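Local coordinates for protein (thiaminase I) (Bacillus subtilis, PDB 3THI) that degrades thiamin as a transferase, probably passing its pyrimidine part to a nucleophilic base and releasing the thiazole, at residues I149-G154 with R190-L195; T155-M160 with P203-P208. All blocks are in the same frame, centred on the assembly; numbering follows the deposited sequence.

Interaction 1 of 2, residues I149-G154 with R190-L195; sequences INMAGG and RGLRLL
Ile149 and Leu195 bring the two backbones nearest to each other, with their CA atoms 8.0 Å apart. Residues 149-154 run off the end of strand 147-149 as a loop, while 190-195 is a regular turn and a half of helix 186-199. No hydrogen bond crosses between them, and the link is made by side chains, one of which also reaches a backbone carbonyl. Within the loop, Asn150 makes an Asx turn: its OD1 takes the N-H of Ala152 at 3.1 Å, folding the chain just past Met151.

Met151 does most of the work. Its chain crosses that of Leu195 at about a right angle and sets SD 3.7 Å from Leu195 CB. The last torsion then bends (chi3 76°), turning CE back along the helix, one turn before Leu195, to lie 3.8 Å from Leu192 O and 4.2 Å from Leu192 CD2. Ile149 makes a more distant contact with the helix segment: its chain is extended, with CG1 anti to the backbone N (chi1 -171°), and CD1 comes to 4.3 Å from Leu195 CD2. Met160 of helix 154-169 touches all four of these side chains, and Ile229 of strand 227-231 closes on Ile149 and Leu195.

All four touching residues are buried, and what joins them is mostly apolar packing, with a methyl lying against one backbone carbonyl. The loop end of the strand is thus held to helix 186-199 by dispersion and the burial of apolar surface, with the thioether of Met151 lying against both Leu192 and Leu195.

Interaction 2 of 2, residues T155-M160 with P203-P208; sequences TTKASM and PSQYVP
Gln205 NE2 has two acceptors: Ser204 OG at 3.1 Å, in a bond that lies nearly in the amide plane (14° out of it), and the backbone O of Met151. Those two bonds fix the turn of the amide and direct OE1 at Lys157. The chain of Gln205 helps by bending at chi2 (-52°), which brings its end closer to helix 154-169 than its CB direction alone would.

Lys157 reaches across from the helix, crossing the glutamine obliquely, and curls at its last torsion (chi4 73°). Its NZ sits 3.2 Å from Gln205 OE1, but the angle is too poor for a hydrogen bond; NZ has a weak one to Gly153 O instead. CE comes still closer to OE1, at 2.9 Å, a spacing tight enough to be doubtful in detail. An alanine in place of Gln205 would probably leave Met151 O without this donor and the lysine end freer to swing.

The last residue of helix 201-205 thus meets Lys157 near the start of helix 154-169. Across this partly exposed contact the attraction is probably electrostatic rather than a formed bond, while the amide's firm tie beyond its own helix is to Met151 O.

In the fold
Interactions 1 and 2 alternate along the chain: 149-154 runs straight into 155-160, the start of helix 154-169, then come 190-195 on helix 186-199 and 203-208 at the end of helix 201-205. Their centres are 6 Å apart, about 16 and 14 Å from the chain's centre, and all four segments belong to the thiaminase-1 domain, of the periplasmic-binding-protein clan. Met151 joins them: while its side chain serves interaction 1, its N probably donates to Ser204 O, 2.9 Å away. One loop after strand 147-149 is therefore tied on a buried apolar side to helix 186-199 and on a more polar side to helix 201-205.

Interaction 1 of 2, residues I149-G154 with R190-L195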
loop_
_atom_site.group_PDB
_atom_site.type_symbol
_atom_site.label_atom_id
_atom_site.label_comp_id
_atom_site.label_asym_id
_atom_site.label_seq_id
_atom_site.Cartn_x
_atom_site.Cartn_y
_atom_site.Cartn_z
ATOM N N ILE A 149 2.041 3.282 15.376
ATOM C CA ILE A 149 2.153 3.622 13.970
ATOM C C ILE A 149 3.591 3.539 13.489
ATOM O O ILE A 149 4.524 3.942 14.177
ATOM C CB ILE A 149 1.574 5.019 13.647
ATOM C CG1 ILE A 149 1.516 5.224 12.126
ATOM C CG2 ILE A 149 2.392 6.108 14.325
ATOM C CD1 ILE A 149 1.000 6.582 11.680
ATOM N N ASN A 150 3.757 2.956 12.312
ATOM C CA ASN A 150 5.059 2.816 11.698
ATOM C C ASN A 150 5.386 4.081 10.904
ATOM O O ASN A 150 4.734 4.402 9.903
ATOM C CB ASN A 150 5.074 1.580 10.786
ATOM C CG ASN A 150 6.438 1.303 10.194
ATOM O OD1 ASN A 150 7.347 2.123 10.295
ATOM N ND2 ASN A 150 6.591 0.135 9.585
ATOM N N MET A 151 6.369 4.824 11.389
ATOM C CA MET A 151 6.802 6.036 10.718
ATOM C C MET A 151 8.311 5.977 10.536
ATOM O O MET A 151 8.958 6.993 10.359
ATOM C CB MET A 151 6.379 7.278 11.507
ATOM C CG MET A 151 4.884 7.542 11.423
ATOM S SD MET A 151 4.320 9.050 12.226
ATOM C CE MET A 151 4.833 10.300 11.065
ATOM N N ALA A 152 8.857 4.768 10.622
ATOM C CA ALA A 152 10.285 4.518 10.456
ATOM C C ALA A 152 10.607 4.511 8.960
ATOM O O ALA A 152 9.779 4.122 8.139
ATOM C CB ALA A 152 10.638 3.171 11.068
ATOM N N GLY A 153 11.822 4.900 8.597
ATOM C CA GLY A 153 12.163 4.913 7.181
ATOM C C GLY A 153 11.868 6.270 6.568
ATOM O O GLY A 153 10.782 6.832 6.787
ATOM N N GLY A 154 12.841 6.792 5.813
ATOM C CA GLY A 154 12.715 8.100 5.183
ATOM C C GLY A 154 11.659 8.209 4.098
ATOM O O GLY A 154 10.941 9.201 4.037
ATOM N N ARG A 190 2.980 19.729 11.089
ATOM C CA ARG A 190 2.273 19.692 12.367
ATOM C C ARG A 190 1.466 18.406 12.471
ATOM O O ARG A 190 1.311 17.843 13.553
ATOM C CB ARG A 190 1.366 20.912 12.534
ATOM C CG ARG A 190 2.101 22.137 13.064
ATOM C CD ARG A 190 1.153 23.302 13.326
ATOM N NE ARG A 190 0.783 24.031 12.112
ATOM C CZ ARG A 190 -0.458 24.408 11.808
ATOM N NH1 ARG A 190 -1.470 24.118 12.618
ATOM N NH2 ARG A 190 -0.684 25.125 10.715
ATOM N N GLY A 191 0.951 17.960 11.331
ATOM C CA GLY A 191 0.189 16.732 11.288
ATOM C C GLY A 191 1.083 15.543 11.590
ATOM O O GLY A 191 0.752 14.718 12.441
ATOM N N LEU A 192 2.246 15.483 10.943
ATOM C CA LEU A 192 3.173 14.371 11.152
ATOM C C LEU A 192 3.737 14.363 12.574
ATOM O O LEU A 192 3.933 13.301 13.160
ATOM C CB LEU A 192 4.294 14.391 10.105
ATOM C CG LEU A 192 3.892 14.294 8.627
ATOM C CD1 LEU A 192 5.118 14.380 7.743
ATOM C CD2 LEU A 192 3.139 12.994 8.363
ATOM N N ARG A 193 3.982 15.549 13.126
ATOM C CA ARG A 193 4.487 15.668 14.489
ATOM C C ARG A 193 3.435 15.203 15.461
ATOM O O ARG A 193 3.753 14.544 16.443
ATOM C CB ARG A 193 4.842 17.112 14.833
ATOM C CG ARG A 193 6.108 17.578 14.194
ATOM C CD ARG A 193 6.475 18.966 14.639
ATOM N NE ARG A 193 7.919 19.059 14.628
ATOM C CZ ARG A 193 8.662 19.219 15.714
ATOM N NH1 ARG A 193 8.085 19.327 16.901
ATOM N NH2 ARG A 193 9.983 19.208 15.614
ATOM N N LEU A 194 2.179 15.561 15.197
ATOM C CA LEU A 194 1.080 15.170 16.069
ATOM C C LEU A 194 1.043 13.640 16.192
ATOM O O LEU A 194 0.852 13.103 17.285
ATOM C CB LEU A 194 -0.249 15.685 15.522
ATOM C CG LEU A 194 -1.406 15.507 16.500
ATOM C CD1 LEU A 194 -1.118 16.297 17.764
ATOM C CD2 LEU A 194 -2.703 15.935 15.872
ATOM N N LEU A 195 1.266 12.957 15.067
ATOM C CA LEU A 195 1.283 11.502 15.017
ATOM C C LEU A 195 2.432 10.952 15.847
ATOM O O LEU A 195 2.262 9.981 16.577
ATOM C CB LEU A 195 1.439 11.027 13.580
ATOM C CG LEU A 195 0.243 11.165 12.657
ATOM C CD1 LEU A 195 0.690 10.932 11.236
ATOM C CD2 LEU A 195 -0.847 10.184 13.074
#

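Interaction 2 of 2, residues T155-M160 with P203-P208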
loop_
_atom_site.group_PDB
_atom_site.type_symbol
_atom_site.label_atom_id
_atom_site.label_comp_id
_atom_site.label_asym_id
_atom_site.label_seq_id
_atom_site.Cartn_x
_atom_site.Cartn_y
_atom_site.Cartn_z
ATOM N N THR A 155 11.531 7.171 3.281
ATOM C CA THR A 155 10.558 7.179 2.197
ATOM C C THR A 155 9.133 7.119 2.732
ATOM O O THR A 155 8.225 7.720 2.151
ATOM C CB THR A 155 10.845 6.044 1.165
ATOM O OG1 THR A 155 12.138 6.254 0.583
ATOM C CG2 THR A 155 9.800 6.040 0.049
ATOM N N THR A 156 8.937 6.412 3.846
ATOM C CA THR A 156 7.608 6.315 4.462
ATOM C C THR A 156 7.177 7.715 4.907
ATOM O O THR A 156 6.078 8.174 4.585
ATOM C CB THR A 156 7.622 5.388 5.690
ATOM O OG1 THR A 156 7.883 4.049 5.269
ATOM C CG2 THR A 156 6.289 5.426 6.409
ATOM N N LYS A 157 8.064 8.384 5.641
ATOM C CA LYS A 157 7.812 9.731 6.121
ATOM C C LYS A 157 7.576 10.675 4.938
ATOM O O LYS A 157 6.626 11.459 4.946
ATOM C CB LYS A 157 9.000 10.231 6.935
ATOM C CG LYS A 157 9.277 9.465 8.202
ATOM C CD LYS A 157 10.491 10.061 8.894
ATOM C CE LYS A 157 11.147 9.099 9.839
ATOM N NZ LYS A 157 11.894 8.038 9.157
ATOM N N ALA A 158 8.443 10.589 3.924
ATOM C CA ALA A 158 8.333 11.423 2.723
ATOM C C ALA A 158 6.994 11.184 2.044
ATOM O O ALA A 158 6.347 12.117 1.571
ATOM C CB ALA A 158 9.464 11.115 1.768
ATOM N N SER A 159 6.572 9.926 2.027
ATOM C CA SER A 159 5.293 9.553 1.436
ATOM C C SER A 159 4.124 10.094 2.236
ATOM O O SER A 159 3.148 10.559 1.663
ATOM C CB SER A 159 5.169 8.037 1.323
ATOM O OG SER A 159 5.969 7.561 0.270
ATOM N N MET A 160 4.213 10.012 3.557
ATOM C CA MET A 160 3.141 10.518 4.401
ATOM C C MET A 160 3.036 12.027 4.224
ATOM O O MET A 160 1.938 12.581 4.137
ATOM C CB MET A 160 3.398 10.153 5.851
ATOM C CG MET A 160 3.280 8.673 6.103
ATOM S SD MET A 160 3.668 8.254 7.791
ATOM C CE MET A 160 2.173 8.776 8.626
ATOM N N PRO A 203 9.098 4.624 19.562
ATOM C CA PRO A 203 8.154 3.614 19.085
ATOM C C PRO A 203 7.775 3.833 17.620
ATOM O O PRO A 203 7.730 2.876 16.855
ATOM C CB PRO A 203 6.969 3.794 20.027
ATOM C CG PRO A 203 7.636 4.187 21.309
ATOM C CD PRO A 203 8.637 5.203 20.837
ATOM N N SER A 204 7.560 5.089 17.222
ATOM C CA SER A 204 7.202 5.391 15.839
ATOM C C SER A 204 8.356 5.155 14.871
ATOM O O SER A 204 8.128 4.854 13.702
ATOM C CB SER A 204 6.717 6.832 15.692
ATOM O OG SER A 204 7.807 7.742 15.675
ATOM N N GLN A 205 9.589 5.255 15.367
ATOM C CA GLN A 205 10.777 5.075 14.531
ATOM C C GLN A 205 11.399 3.691 14.582
ATOM O O GLN A 205 12.351 3.400 13.860
ATOM C CB GLN A 205 11.838 6.120 14.889
ATOM C CG GLN A 205 11.380 7.526 14.635
ATOM C CD GLN A 205 10.853 7.689 13.228
ATOM O OE1 GLN A 205 11.586 7.487 12.259
ATOM N NE2 GLN A 205 9.575 8.037 13.104
ATOM N N TYR A 206 10.835 2.835 15.418
ATOM C CA TYR A 206 11.336 1.489 15.598
ATOM C C TYR A 206 11.314 0.615 14.348
ATOM O O TYR A 206 10.345 0.602 13.594
ATOM C CB TYR A 206 10.564 0.801 16.723
ATOM C CG TYR A 206 11.016 -0.606 16.977
ATOM C CD1 TYR A 206 12.198 -0.864 17.664
ATOM C CD2 TYR A 206 10.257 -1.688 16.535
ATOM C CE1 TYR A 206 12.611 -2.165 17.911
ATOM C CE2 TYR A 206 10.662 -2.987 16.774
ATOM C CZ TYR A 206 11.834 -3.218 17.462
ATOM O OH TYR A 206 12.220 -4.508 17.706
ATOM N N VAL A 207 12.424 -0.086 14.136
ATOM C CA VAL A 207 12.602 -1.005 13.019
ATOM C C VAL A 207 13.106 -2.273 13.693
ATOM O O VAL A 207 14.178 -2.272 14.299
ATOM C CB VAL A 207 13.699 -0.518 12.013
ATOM C CG1 VAL A 207 13.963 -1.580 10.944
ATOM C CG2 VAL A 207 13.286 0.776 11.360
ATOM N N PRO A 208 12.304 -3.348 13.665
ATOM C CA PRO A 208 12.706 -4.616 14.285
ATOM C C PRO A 208 13.920 -5.249 13.603
ATOM O O PRO A 208 14.078 -5.156 12.380
ATOM C CB PRO A 208 11.454 -5.481 14.135
ATOM C CG PRO A 208 10.832 -4.967 12.881
ATOM C CD PRO A 208 10.968 -3.467 13.057
#